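PDB 5B68: 4-alpha-glucanotransferase from Corynebacterium glutamicum, which belongs to the amylomaltases, also called disproportionating enzymes, and joins an N-terminal beta-sandwich domain to a TIM-barrel domain. Local coordinates for residues His431-Arg434 and Leu435-Gly439; Ala495-Ala498 and Glu499-Gly502; Thr512-Pro515 and Trp516-Asp519; Thr556-Thr559 and His560-Pro564. All coordinates share one frame; numbering follows the deposited sequence.

Contact 1 (His431-Arg434 and Leu435-Gly439)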
ATOM      1  N   HIS A 431      10.059 -12.948  -1.724  1.00 18.40           N
ATOM      2  CA  HIS A 431      10.565 -14.070  -2.447  1.00 20.08           C
ATOM      3  C   HIS A 431       9.327 -14.826  -3.001  1.00 21.96           C
ATOM      4  O   HIS A 431       8.494 -15.270  -2.203  1.00 20.55           O
ATOM      5  CB  HIS A 431      11.370 -14.980  -1.484  1.00 21.36           C
ATOM      6  CG  HIS A 431      12.036 -16.106  -2.187  1.00 22.61           C
ATOM      7  ND1 HIS A 431      13.401 -16.251  -2.287  1.00 27.35           N
ATOM      8  CD2 HIS A 431      11.503 -17.091  -2.938  1.00 23.29           C
ATOM      9  CE1 HIS A 431      13.669 -17.290  -3.061  1.00 21.84           C
ATOM     10  NE2 HIS A 431      12.533 -17.839  -3.430  1.00 26.31           N
ATOM     11  N   PRO A 432       9.173 -14.922  -4.344  1.00 18.62           N
ATOM     12  CA  PRO A 432       7.969 -15.533  -4.902  1.00 21.95           C
ATOM     13  C   PRO A 432       7.641 -16.966  -4.452  1.00 22.76           C
ATOM     14  O   PRO A 432       6.445 -17.307  -4.418  1.00 29.28           O
ATOM     15  CB  PRO A 432       8.203 -15.540  -6.391  1.00 21.60           C
ATOM     16  CG  PRO A 432       9.275 -14.495  -6.630  1.00 22.94           C
ATOM     17  CD  PRO A 432      10.055 -14.346  -5.363  1.00 18.32           C
ATOM     18  N   VAL A 433       8.647 -17.809  -4.262  1.00 18.87           N
ATOM     19  CA  VAL A 433       8.407 -19.186  -3.756  1.00 20.65           C
ATOM     20  C   VAL A 433       8.268 -19.283  -2.280  1.00 20.30           C
ATOM     21  O   VAL A 433       7.369 -19.972  -1.758  1.00 19.10           O
ATOM     22  CB  VAL A 433       9.497 -20.190  -4.265  1.00 23.16           C
ATOM     23  CG1 VAL A 433       9.266 -21.609  -3.739  1.00 24.30           C
ATOM     24  CG2 VAL A 433       9.563 -20.154  -5.783  1.00 27.84           C
ATOM     25  N   ARG A 434       9.184 -18.697  -1.520  1.00 19.04           N
ATOM     26  CA  ARG A 434       9.157 -18.831  -0.084  1.00 18.38           C
ATOM     27  C   ARG A 434       7.924 -18.207   0.544  1.00 18.02           C
ATOM     28  O   ARG A 434       7.389 -18.738   1.502  1.00 20.07           O
ATOM     29  CB  ARG A 434      10.425 -18.257   0.562  1.00 23.58           C
ATOM     30  CG  ARG A 434      11.661 -19.012   0.122  1.00 26.00           C
ATOM     31  CD  ARG A 434      12.901 -18.422   0.700  1.00 33.42           C
ATOM     32  NE  ARG A 434      13.975 -19.292   0.227  1.00 45.91           N
ATOM     33  CZ  ARG A 434      15.255 -18.954   0.052  1.00 53.55           C
ATOM     34  NH1 ARG A 434      15.694 -17.738   0.347  1.00 56.45           N
ATOM     35  NH2 ARG A 434      16.104 -19.872  -0.421  1.00 53.65           N
ATOM     36  N   LEU A 435       7.412 -17.115  -0.023  1.00 18.20           N
ATOM     37  CA  LEU A 435       6.184 -16.547   0.469  1.00 17.52           C
ATOM     38  C   LEU A 435       5.075 -17.611   0.304  1.00 17.68           C
ATOM     39  O   LEU A 435       4.275 -17.753   1.158  1.00 17.63           O
ATOM     40  CB  LEU A 435       5.795 -15.262  -0.300  1.00 18.86           C
ATOM     41  CG  LEU A 435       4.508 -14.581   0.208  1.00 17.42           C
ATOM     42  CD1 LEU A 435       4.478 -14.226   1.667  1.00 19.67           C
ATOM     43  CD2 LEU A 435       4.188 -13.410  -0.648  1.00 18.91           C
ATOM     44  N   ALA A 436       5.053 -18.307  -0.836  1.00 17.47           N
ATOM     45  CA  ALA A 436       4.036 -19.327  -1.107  1.00 16.70           C
ATOM     46  C   ALA A 436       4.220 -20.557  -0.173  1.00 17.00           C
ATOM     47  O   ALA A 436       3.196 -21.202   0.254  1.00 18.48           O
ATOM     48  CB  ALA A 436       4.075 -19.694  -2.569  1.00 19.49           C
ATOM     49  N   GLU A 437       5.460 -20.886   0.140  1.00 16.61           N
ATOM     50  CA  GLU A 437       5.782 -21.973   1.063  1.00 18.46           C
ATOM     51  C   GLU A 437       5.278 -21.679   2.454  1.00 19.53           C
ATOM     52  O   GLU A 437       4.990 -22.577   3.208  1.00 19.05           O
ATOM     53  CB  GLU A 437       7.270 -22.273   1.089  1.00 18.15           C
ATOM     54  CG  GLU A 437       7.747 -22.890  -0.197  1.00 18.09           C
ATOM     55  CD  GLU A 437       9.231 -23.165  -0.213  1.00 24.37           C
ATOM     56  OE1 GLU A 437       9.972 -22.489   0.494  1.00 26.45           O
ATOM     57  OE2 GLU A 437       9.647 -24.062  -0.937  1.00 24.87           O
ATOM     58  N   GLU A 438       5.217 -20.402   2.784  1.00 18.10           N
ATOM     59  CA  GLU A 438       4.713 -19.965   4.066  1.00 18.97           C
ATOM     60  C   GLU A 438       3.213 -19.722   4.009  1.00 18.30           C
ATOM     61  O   GLU A 438       2.666 -19.134   4.882  1.00 19.25           O
ATOM     62  CB  GLU A 438       5.423 -18.717   4.555  1.00 23.12           C
ATOM     63  CG  GLU A 438       6.845 -18.971   4.964  1.00 27.08           C
ATOM     64  CD  GLU A 438       6.965 -19.894   6.152  1.00 30.47           C
ATOM     65  OE1 GLU A 438       6.219 -19.755   7.122  1.00 37.00           O
ATOM     66  OE2 GLU A 438       7.829 -20.754   6.111  1.00 44.62           O
ATOM     67  N   GLY A 439       2.578 -20.136   2.932  1.00 17.44           N
ATOM     68  CA  GLY A 439       1.136 -20.083   2.854  1.00 17.42           C
ATOM     69  C   GLY A 439       0.576 -18.686   2.729  1.00 15.81           C
ATOM     70  O   GLY A 439      -0.554 -18.447   3.014  1.00 16.30           O
TER
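From His431 the chain winds straight into the short helix 434-437, and three backbone hydrogen bonds of i to i+4 spacing join the two segments: Leu435 N to His431 O, Glu437 N to Val433 O at 2.8 Å, and Glu438 N to Arg434 O. One turn apart, Val433 and Glu437 form the main side-chain contact. With its CG beside the backbone N and anti to the carbonyl carbon (chi1 -69°), Glu437 runs extended back past the Val433 carbonyl, so that its CG lies 3.3 Å from Val433 O and its OE2 3.7 Å from Val433 CG1. That oxygen also takes a salt bridge from Arg71, a residue that packs on Val433 as well. The other oxygen, Glu437 OE1, faces Arg434 and stands 3.9 Å from its CG. Both side chains lie alongside each other and point the same way, yet Arg434 NE stays 5.1 Å from Glu437 OE1, too far for a salt bridge. A Schellman motif ends the helix: Gly439, at positive phi (71°), sends its N to Ala436 O at 2.9 Å, and Tyr440 N reaches Leu435 O. Ala436 O is gripped a second time by Ser76 OG. On the opening turn the extended Arg434 chain passes over the His431 imidazole, its CG 3.6 Å above the ring plane and displaced toward the rim, while Val433 N meets the edge of that ring in plane. Ala436 CB abuts the backbone instead, 3.4 Å from Val433 O, and the buried Leu435 side chain packs on Tyr440.

Contact 2 (Ala495-Ala498 and Glu499-Gly502)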
ATOM      1  N   ALA A 495      -8.364  -9.894  -2.585  1.00 15.72           N
ATOM      2  CA  ALA A 495      -9.823  -9.919  -2.726  1.00 17.82           C
ATOM      3  C   ALA A 495     -10.495 -10.617  -1.533  1.00 18.21           C
ATOM      4  O   ALA A 495     -11.533 -10.112  -1.035  1.00 18.86           O
ATOM      5  CB  ALA A 495     -10.265 -10.552  -4.029  1.00 20.67           C
ATOM      6  N   LEU A 496      -9.869 -11.685  -1.064  1.00 16.48           N
ATOM      7  CA  LEU A 496     -10.381 -12.422   0.072  1.00 17.21           C
ATOM      8  C   LEU A 496     -10.398 -11.551   1.319  1.00 16.14           C
ATOM      9  O   LEU A 496     -11.446 -11.441   1.946  1.00 18.33           O
ATOM     10  CB  LEU A 496      -9.597 -13.688   0.327  1.00 17.25           C
ATOM     11  CG  LEU A 496      -9.912 -14.515   1.597  1.00 19.77           C
ATOM     12  CD1 LEU A 496     -11.355 -14.942   1.696  1.00 20.71           C
ATOM     13  CD2 LEU A 496      -8.973 -15.715   1.605  1.00 20.30           C
ATOM     14  N   GLU A 497      -9.267 -10.992   1.676  1.00 15.62           N
ATOM     15  CA  GLU A 497      -9.223 -10.147   2.863  1.00 18.11           C
ATOM     16  C   GLU A 497     -10.175  -8.926   2.813  1.00 20.14           C
ATOM     17  O   GLU A 497     -10.853  -8.585   3.817  1.00 20.57           O
ATOM     18  CB  GLU A 497      -7.809  -9.811   3.203  1.00 18.06           C
ATOM     19  CG  GLU A 497      -7.017 -10.986   3.779  1.00 19.71           C
ATOM     20  CD  GLU A 497      -7.618 -11.541   5.033  1.00 22.70           C
ATOM     21  OE1 GLU A 497      -7.885 -10.766   6.003  1.00 22.74           O
ATOM     22  OE2 GLU A 497      -7.836 -12.787   5.078  1.00 19.49           O
ATOM     23  N   ALA A 498     -10.222  -8.259   1.666  1.00 18.87           N
ATOM     24  CA  ALA A 498     -11.185  -7.204   1.439  1.00 18.34           C
ATOM     25  C   ALA A 498     -12.642  -7.648   1.506  1.00 18.38           C
ATOM     26  O   ALA A 498     -13.474  -6.968   2.128  1.00 18.19           O
ATOM     27  CB  ALA A 498     -10.869  -6.437   0.125  1.00 19.15           C
ATOM     28  N   GLU A 499     -12.972  -8.794   0.925  1.00 18.16           N
ATOM     29  CA  GLU A 499     -14.320  -9.291   0.976  1.00 20.01           C
ATOM     30  C   GLU A 499     -14.714  -9.586   2.415  1.00 20.46           C
ATOM     31  O   GLU A 499     -15.794  -9.159   2.819  1.00 21.08           O
ATOM     32  CB  GLU A 499     -14.514 -10.486   0.071  1.00 21.00           C
ATOM     33  CG  GLU A 499     -15.945 -10.984   0.009  1.00 21.12           C
ATOM     34  CD  GLU A 499     -16.912 -10.071  -0.744  1.00 25.35           C
ATOM     35  OE1 GLU A 499     -16.502  -9.037  -1.238  1.00 23.40           O
ATOM     36  OE2 GLU A 499     -18.101 -10.381  -0.823  1.00 25.06           O
ATOM     37  N   LEU A 500     -13.823 -10.164   3.220  1.00 21.19           N
ATOM     38  CA  LEU A 500     -14.139 -10.497   4.652  1.00 22.25           C
ATOM     39  C   LEU A 500     -14.349  -9.194   5.480  1.00 23.55           C
ATOM     40  O   LEU A 500     -15.152  -9.158   6.443  1.00 21.57           O
ATOM     41  CB  LEU A 500     -13.014 -11.304   5.271  1.00 22.75           C
ATOM     42  CG  LEU A 500     -12.700 -12.702   4.734  1.00 25.05           C
ATOM     43  CD1 LEU A 500     -11.483 -13.340   5.370  1.00 25.19           C
ATOM     44  CD2 LEU A 500     -13.946 -13.581   4.871  1.00 28.13           C
ATOM     45  N   ALA A 501     -13.660  -8.135   5.072  1.00 21.26           N
ATOM     46  CA  ALA A 501     -13.748  -6.840   5.703  1.00 23.65           C
ATOM     47  C   ALA A 501     -14.879  -5.981   5.111  1.00 23.81           C
ATOM     48  O   ALA A 501     -15.041  -4.888   5.610  1.00 25.31           O
ATOM     49  CB  ALA A 501     -12.420  -6.093   5.552  1.00 23.15           C
ATOM     50  N   GLY A 502     -15.643  -6.458   4.108  1.00 20.23           N
ATOM     51  CA  GLY A 502     -16.733  -5.682   3.443  1.00 21.87           C
ATOM     52  C   GLY A 502     -16.216  -4.440   2.725  1.00 20.90           C
ATOM     53  O   GLY A 502     -16.870  -3.393   2.674  1.00 21.85           O
TER
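Leu496 and Leu500, one turn apart near the end of helix 487-500, make the apolar part of this local contact, Leu496 CD1 lying 4.0 Å from Leu500 CG as the two side chains pass at a slant. Leu500 holds its CG beside the backbone N and anti to the carbonyl carbon (chi1 -65°), which lays that carbon over the preceding turn, 3.3 Å from Leu496 O. Its CD1 also meets the carboxylate of Glu497, with Glu497 OE2 at 3.7 Å. Residues 495-498 form the tightly packed part: all four are buried, Leu496 against Leu141 and Pro163, Ala498 against Leu166. Here the helical bonds are regular, Glu499 N to Ala495 O being 2.8 Å and Leu500 N to Leu496 O 3.0 Å. Toward the exposed end the ladder weakens. Ala501 N is shared between Glu497 O, at 3.1 Å, and Ala498 O, a weak bond. Gly502, with positive phi, closes the helix in a Schellman motif, its N bonded to Glu499 O at 3.0 Å. Leu500 itself is exposed, though it still touches Arg448 of helix 441-452. The acidic groups are tied to the surroundings: Glu499 OE2 binds Ser167 OG, and Glu497 OE2 takes both a salt bridge from Arg448 and a hydrogen bond from Trp143 NE1. With two such donors on one oxygen, the buried Glu497 would probably be stabilised as a carboxylate, and it couples this helix end to helix 441-452 through charge as well as packing.

Contact 3 (Thr512-Pro515 and Trp516-Asp519)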
ATOM      1  N   THR A 512       0.819   0.874 -18.314  1.00 65.29           N
ATOM      2  CA  THR A 512       0.065   0.419 -19.490  1.00 62.95           C
ATOM      3  C   THR A 512       0.221  -1.087 -19.852  1.00 60.17           C
ATOM      4  O   THR A 512       0.679  -1.463 -20.944  1.00 48.70           O
ATOM      5  CB  THR A 512       0.560   1.215 -20.688  1.00 68.81           C
ATOM      6  OG1 THR A 512       1.975   1.003 -20.794  1.00 65.82           O
ATOM      7  CG2 THR A 512       0.289   2.665 -20.497  1.00 69.30           C
ATOM      8  N   PHE A 513      -0.276  -1.927 -18.953  1.00 40.91           N
ATOM      9  CA  PHE A 513       0.004  -3.354 -18.910  1.00 38.92           C
ATOM     10  C   PHE A 513      -0.859  -4.299 -19.769  1.00 34.24           C
ATOM     11  O   PHE A 513      -1.771  -3.872 -20.431  1.00 32.92           O
ATOM     12  CB  PHE A 513       0.198  -3.844 -17.467  1.00 38.21           C
ATOM     13  CG  PHE A 513      -0.826  -3.336 -16.462  1.00 48.10           C
ATOM     14  CD1 PHE A 513      -2.158  -3.652 -16.579  1.00 46.50           C
ATOM     15  CD2 PHE A 513      -0.425  -2.613 -15.350  1.00 48.59           C
ATOM     16  CE1 PHE A 513      -3.073  -3.216 -15.636  1.00 46.27           C
ATOM     17  CE2 PHE A 513      -1.336  -2.187 -14.403  1.00 47.83           C
ATOM     18  CZ  PHE A 513      -2.660  -2.489 -14.549  1.00 40.16           C
ATOM     19  N   GLU A 514      -0.511  -5.577 -19.786  1.00 27.21           N
ATOM     20  CA  GLU A 514      -1.143  -6.535 -20.675  1.00 25.91           C
ATOM     21  C   GLU A 514      -2.636  -6.715 -20.367  1.00 26.70           C
ATOM     22  O   GLU A 514      -3.072  -6.504 -19.228  1.00 25.62           O
ATOM     23  CB  GLU A 514      -0.425  -7.838 -20.624  1.00 28.81           C
ATOM     24  CG  GLU A 514       1.023  -7.764 -21.076  1.00 27.38           C
ATOM     25  CD  GLU A 514       2.008  -7.385 -20.024  1.00 29.09           C
ATOM     26  OE1 GLU A 514       1.602  -7.170 -18.835  1.00 27.77           O
ATOM     27  OE2 GLU A 514       3.187  -7.311 -20.392  1.00 32.27           O
ATOM     28  N   PRO A 515      -3.448  -7.046 -21.398  1.00 25.28           N
ATOM     29  CA  PRO A 515      -4.891  -7.157 -21.191  1.00 27.51           C
ATOM     30  C   PRO A 515      -5.269  -8.159 -20.109  1.00 22.62           C
ATOM     31  O   PRO A 515      -6.202  -7.878 -19.338  1.00 25.62           O
ATOM     32  CB  PRO A 515      -5.425  -7.629 -22.553  1.00 28.95           C
ATOM     33  CG  PRO A 515      -4.385  -7.190 -23.534  1.00 31.75           C
ATOM     34  CD  PRO A 515      -3.061  -7.245 -22.808  1.00 29.88           C
ATOM     35  N   TRP A 516      -4.551  -9.275 -20.029  1.00 23.04           N
ATOM     36  CA  TRP A 516      -4.853 -10.325 -19.005  1.00 21.73           C
ATOM     37  C   TRP A 516      -4.725  -9.767 -17.551  1.00 22.32           C
ATOM     38  O   TRP A 516      -5.465 -10.178 -16.667  1.00 22.09           O
ATOM     39  CB  TRP A 516      -4.035 -11.567 -19.172  1.00 23.51           C
ATOM     40  CG  TRP A 516      -2.605 -11.520 -18.898  1.00 23.51           C
ATOM     41  CD1 TRP A 516      -1.585 -11.239 -19.800  1.00 23.07           C
ATOM     42  CD2 TRP A 516      -1.954 -11.825 -17.639  1.00 24.15           C
ATOM     43  NE1 TRP A 516      -0.365 -11.336 -19.164  1.00 25.31           N
ATOM     44  CE2 TRP A 516      -0.554 -11.708 -17.856  1.00 24.74           C
ATOM     45  CE3 TRP A 516      -2.422 -12.161 -16.371  1.00 25.33           C
ATOM     46  CZ2 TRP A 516       0.369 -11.848 -16.855  1.00 24.30           C
ATOM     47  CZ3 TRP A 516      -1.481 -12.355 -15.339  1.00 24.84           C
ATOM     48  CH2 TRP A 516      -0.083 -12.198 -15.606  1.00 27.30           C
ATOM     49  N   VAL A 517      -3.796  -8.843 -17.356  1.00 20.78           N
ATOM     50  CA  VAL A 517      -3.545  -8.243 -16.046  1.00 20.48           C
ATOM     51  C   VAL A 517      -4.730  -7.355 -15.671  1.00 21.11           C
ATOM     52  O   VAL A 517      -5.276  -7.522 -14.592  1.00 18.43           O
ATOM     53  CB  VAL A 517      -2.209  -7.475 -16.047  1.00 21.27           C
ATOM     54  CG1 VAL A 517      -1.951  -6.696 -14.781  1.00 21.35           C
ATOM     55  CG2 VAL A 517      -1.047  -8.394 -16.408  1.00 21.88           C
ATOM     56  N   GLN A 518      -5.111  -6.418 -16.562  1.00 19.41           N
ATOM     57  CA  GLN A 518      -6.265  -5.571 -16.394  1.00 23.26           C
ATOM     58  C   GLN A 518      -7.488  -6.425 -16.107  1.00 23.27           C
ATOM     59  O   GLN A 518      -8.210  -6.160 -15.178  1.00 20.85           O
ATOM     60  CB  GLN A 518      -6.498  -4.758 -17.668  1.00 28.57           C
ATOM     61  CG  GLN A 518      -5.394  -3.718 -17.859  1.00 37.23           C
ATOM     62  CD  GLN A 518      -5.673  -2.708 -18.968  1.00 50.95           C
ATOM     63  OE1 GLN A 518      -6.373  -3.016 -19.930  1.00 47.10           O
ATOM     64  NE2 GLN A 518      -5.103  -1.492 -18.839  1.00 60.95           N
ATOM     65  N   ASP A 519      -7.671  -7.502 -16.840  1.00 22.87           N
ATOM     66  CA  ASP A 519      -8.817  -8.341 -16.678  1.00 25.49           C
ATOM     67  C   ASP A 519      -8.804  -9.115 -15.356  1.00 24.48           C
ATOM     68  O   ASP A 519      -9.864  -9.320 -14.746  1.00 21.97           O
ATOM     69  CB  ASP A 519      -8.971  -9.339 -17.850  1.00 31.09           C
ATOM     70  CG  ASP A 519      -9.419  -8.661 -19.148  1.00 39.30           C
ATOM     71  OD1 ASP A 519      -9.912  -7.515 -19.079  1.00 47.46           O
ATOM     72  OD2 ASP A 519      -9.244  -9.257 -20.240  1.00 47.03           O
TER
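Glu514 and Pro515 lead the chain into helix 515-523, their carbonyls turned to the amides of the first turn: Asp519 N binds Pro515 O at 2.9 Å, whereas Glu514 O receives two weaker bonds, from Val517 N at 3.1 Å and Gln518 N at 3.4 Å. Phe513, just before the N-cap, folds its ring back on this turn. Over one face sits Val517 CG1, in a CH-pi contact 3.9 Å from the ring centroid and 23° off the normal; the methyl stands anti to the Val517 backbone N (chi1 173°), which aims it at the ring. At the edge, close to the ring plane, Gln518 CG comes within 3.3 Å of Phe513 CE1. The Gln518 amide is turned almost perpendicular to the ring, the planes 82° apart. The other Val517 methyl, CG2, is 3.8 Å from Glu514 OE1, and it also lies over the centre of one face of the Trp516 indole. Glu514 itself sets its CB 3.7 Å from Trp516 CD1 and sends its OE1 to a salt bridge with Arg467 NH2. Arg467 in turn touches Trp516 and Val517, and Leu463 packs on Phe513 and Val517, so the inner side of the turn rests on the chain around the start of strand 467-472. Glu514 holds the N-cap position and Pro515 the first helical one, where a proline, lacking an N-H, is readily accommodated. Helix 515-523 then serves as the beta-alpha-beta connection between strands 504-507 and 528-531 of the TIM barrel.

Contact 4 (Thr556-Thr559 and His560-Pro564)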
ATOM      1  N   THR A 556     -10.158  10.964  -9.747  1.00 19.40           N
ATOM      2  CA  THR A 556      -9.817  12.174  -9.024  1.00 23.17           C
ATOM      3  C   THR A 556      -9.363  13.220 -10.029  1.00 24.00           C
ATOM      4  O   THR A 556      -9.026  12.857 -11.201  1.00 23.26           O
ATOM      5  CB  THR A 556      -8.603  11.997  -8.058  1.00 25.14           C
ATOM      6  OG1 THR A 556      -7.504  11.353  -8.756  1.00 29.48           O
ATOM      7  CG2 THR A 556      -9.019  11.222  -6.958  1.00 31.67           C
ATOM      8  N   VAL A 557      -9.293  14.453  -9.561  1.00 21.93           N
ATOM      9  CA  VAL A 557      -8.698  15.530 -10.368  1.00 24.33           C
ATOM     10  C   VAL A 557      -7.199  15.410 -10.221  1.00 26.31           C
ATOM     11  O   VAL A 557      -6.454  15.561 -11.173  1.00 25.73           O
ATOM     12  CB  VAL A 557      -9.123  16.916  -9.896  1.00 24.45           C
ATOM     13  CG1 VAL A 557      -8.362  18.003 -10.652  1.00 26.43           C
ATOM     14  CG2 VAL A 557     -10.636  17.071  -9.969  1.00 27.05           C
ATOM     15  N   THR A 558      -6.751  15.188  -8.992  1.00 22.90           N
ATOM     16  CA  THR A 558      -5.343  15.253  -8.664  1.00 25.06           C
ATOM     17  C   THR A 558      -4.952  14.202  -7.602  1.00 24.69           C
ATOM     18  O   THR A 558      -5.748  13.366  -7.305  1.00 25.44           O
ATOM     19  CB  THR A 558      -4.945  16.664  -8.252  1.00 27.34           C
ATOM     20  OG1 THR A 558      -3.512  16.789  -8.268  1.00 26.66           O
ATOM     21  CG2 THR A 558      -5.506  17.040  -6.897  1.00 25.25           C
ATOM     22  N   THR A 559      -3.698  14.182  -7.179  1.00 23.54           N
ATOM     23  CA  THR A 559      -3.200  13.175  -6.205  1.00 26.18           C
ATOM     24  C   THR A 559      -2.127  13.848  -5.402  1.00 24.21           C
ATOM     25  O   THR A 559      -1.659  14.907  -5.757  1.00 24.52           O
ATOM     26  CB  THR A 559      -2.497  11.920  -6.781  1.00 29.41           C
ATOM     27  OG1 THR A 559      -1.264  12.289  -7.393  1.00 34.83           O
ATOM     28  CG2 THR A 559      -3.352  11.200  -7.729  1.00 34.89           C
ATOM     29  N   HIS A 560      -1.705  13.169  -4.369  1.00 26.33           N
ATOM     30  CA  HIS A 560      -0.655  13.639  -3.465  1.00 28.52           C
ATOM     31  C   HIS A 560       0.703  13.817  -4.161  1.00 27.02           C
ATOM     32  O   HIS A 560       1.545  14.492  -3.607  1.00 29.32           O
ATOM     33  CB  HIS A 560      -0.521  12.656  -2.254  1.00 30.19           C
ATOM     34  CG  HIS A 560      -0.166  11.273  -2.663  1.00 27.91           C
ATOM     35  ND1 HIS A 560      -1.090  10.336  -3.060  1.00 30.34           N
ATOM     36  CD2 HIS A 560       1.051  10.702  -2.860  1.00 30.55           C
ATOM     37  CE1 HIS A 560      -0.467   9.233  -3.438  1.00 31.70           C
ATOM     38  NE2 HIS A 560       0.838   9.440  -3.339  1.00 31.27           N
ATOM     39  N   ASP A 561       0.904  13.223  -5.329  1.00 26.13           N
ATOM     40  CA  ASP A 561       2.164  13.406  -6.056  1.00 28.74           C
ATOM     41  C   ASP A 561       2.134  14.596  -7.057  1.00 35.52           C
ATOM     42  O   ASP A 561       3.095  14.772  -7.801  1.00 36.06           O
ATOM     43  CB  ASP A 561       2.542  12.123  -6.818  1.00 31.41           C
ATOM     44  CG  ASP A 561       3.016  10.983  -5.888  1.00 28.83           C
ATOM     45  OD1 ASP A 561       3.643  11.283  -4.884  1.00 27.63           O
ATOM     46  OD2 ASP A 561       2.783   9.812  -6.204  1.00 30.54           O
ATOM     47  N   LEU A 562       1.042  15.363  -7.120  1.00 34.02           N
ATOM     48  CA  LEU A 562       0.946  16.524  -8.016  1.00 34.64           C
ATOM     49  C   LEU A 562       0.740  17.777  -7.205  1.00 33.94           C
ATOM     50  O   LEU A 562       0.283  17.749  -6.034  1.00 35.46           O
ATOM     51  CB  LEU A 562      -0.239  16.372  -8.969  1.00 37.65           C
ATOM     52  CG  LEU A 562       0.028  15.419 -10.091  1.00 41.83           C
ATOM     53  CD1 LEU A 562      -1.273  15.003 -10.762  1.00 44.21           C
ATOM     54  CD2 LEU A 562       0.978  16.067 -11.088  1.00 41.81           C
ATOM     55  N   PRO A 563       1.055  18.919  -7.793  1.00 37.56           N
ATOM     56  CA  PRO A 563       0.628  20.141  -7.083  1.00 36.05           C
ATOM     57  C   PRO A 563      -0.921  20.182  -7.019  1.00 28.35           C
ATOM     58  O   PRO A 563      -1.567  19.708  -7.932  1.00 31.81           O
ATOM     59  CB  PRO A 563       1.186  21.258  -7.978  1.00 39.06           C
ATOM     60  CG  PRO A 563       2.346  20.622  -8.668  1.00 41.35           C
ATOM     61  CD  PRO A 563       1.816  19.247  -9.016  1.00 40.41           C
ATOM     62  N   PRO A 564      -1.477  20.629  -5.913  1.00 29.47           N
ATOM     63  CA  PRO A 564      -2.925  20.835  -5.846  1.00 26.14           C
ATOM     64  C   PRO A 564      -3.432  21.727  -6.968  1.00 29.80           C
ATOM     65  O   PRO A 564      -2.658  22.462  -7.571  1.00 29.49           O
ATOM     66  CB  PRO A 564      -3.114  21.496  -4.543  1.00 27.29           C
ATOM     67  CG  PRO A 564      -2.004  20.936  -3.692  1.00 33.47           C
ATOM     68  CD  PRO A 564      -0.839  20.966  -4.629  1.00 31.63           C
TER
HETATM   69  O   HOH W   1      -3.873  19.300  -9.272  1.00 30.57           O
HETATM   70  O   HOH W   2       0.242   9.634  -7.803  1.00 46.40           O
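The imidazole of His560 approaches the carbonyl carbon of Thr559 obliquely, while the Tyr235 ring meets it with planes only about 15° apart; His560 NE2 hydrogen-bonds O8 of a bound BTB molecule, probably from the crystallisation liquor. The neighbouring carboxylate of Asp561 reaches the same BTB atom through OD2, and its OD1 is held by Asn661 ND2. The chain here makes a type I turn from Thr559 to Leu562, closed by a hydrogen bond from Leu562 N to Thr559 O at 3.1 Å, the donor well out of the carbonyl plane. The Thr559 hydroxyl, lodged between its backbone N and carbonyl carbon (chi1 67°), faces back into the turn, where OG1 accepts a hydrogen bond from Asp561 N at 3.1 Å, closing an ST turn. Water 2 hydrogen-bonds that OG1 and donates to Asp561 OD2, linking the two side chains. Thr559 N and His560 N, by contrast, are buried with no partner in the model. On the other side of Thr559 in sequence, Thr558 lies alongside Leu562, the two running opposite ways, with Thr558 OG1 3.4 Å from Leu562 CB. Water 1, 2.7 Å from Thr558 OG1, donates to Pro563 O and so bridges the two segments. The loop follows barrel strand 553-556 and leads into helix 565-569: Thr558 packs on Thr565 and on Cys649 of strand 645-649, Leu562 on Tyr568, and Pro564 on Val651 of helix 650-654.

Overall arrangement
All four contacts are local turns or helix ends of the TIM-barrel part of the protein, in series along the chain and none touching another. Contacts 1 and 2 come nearest, about 9 Å between closest atoms, and helix 441-452, which follows contact 1, packs against contact 2. Contacts 2 and 3, about 11 Å apart at closest atoms, flank barrel strand 504-507, one ending the helix before it and the other opening the helix after it. Contact 4 follows strand 553-556, with BTB about 3 Å from the Asp561 side chain. The centre of contact 4 is 25 Å from that of contact 3 and 36 Å from that of contact 1, which lies on the opposite side of the chain's centre.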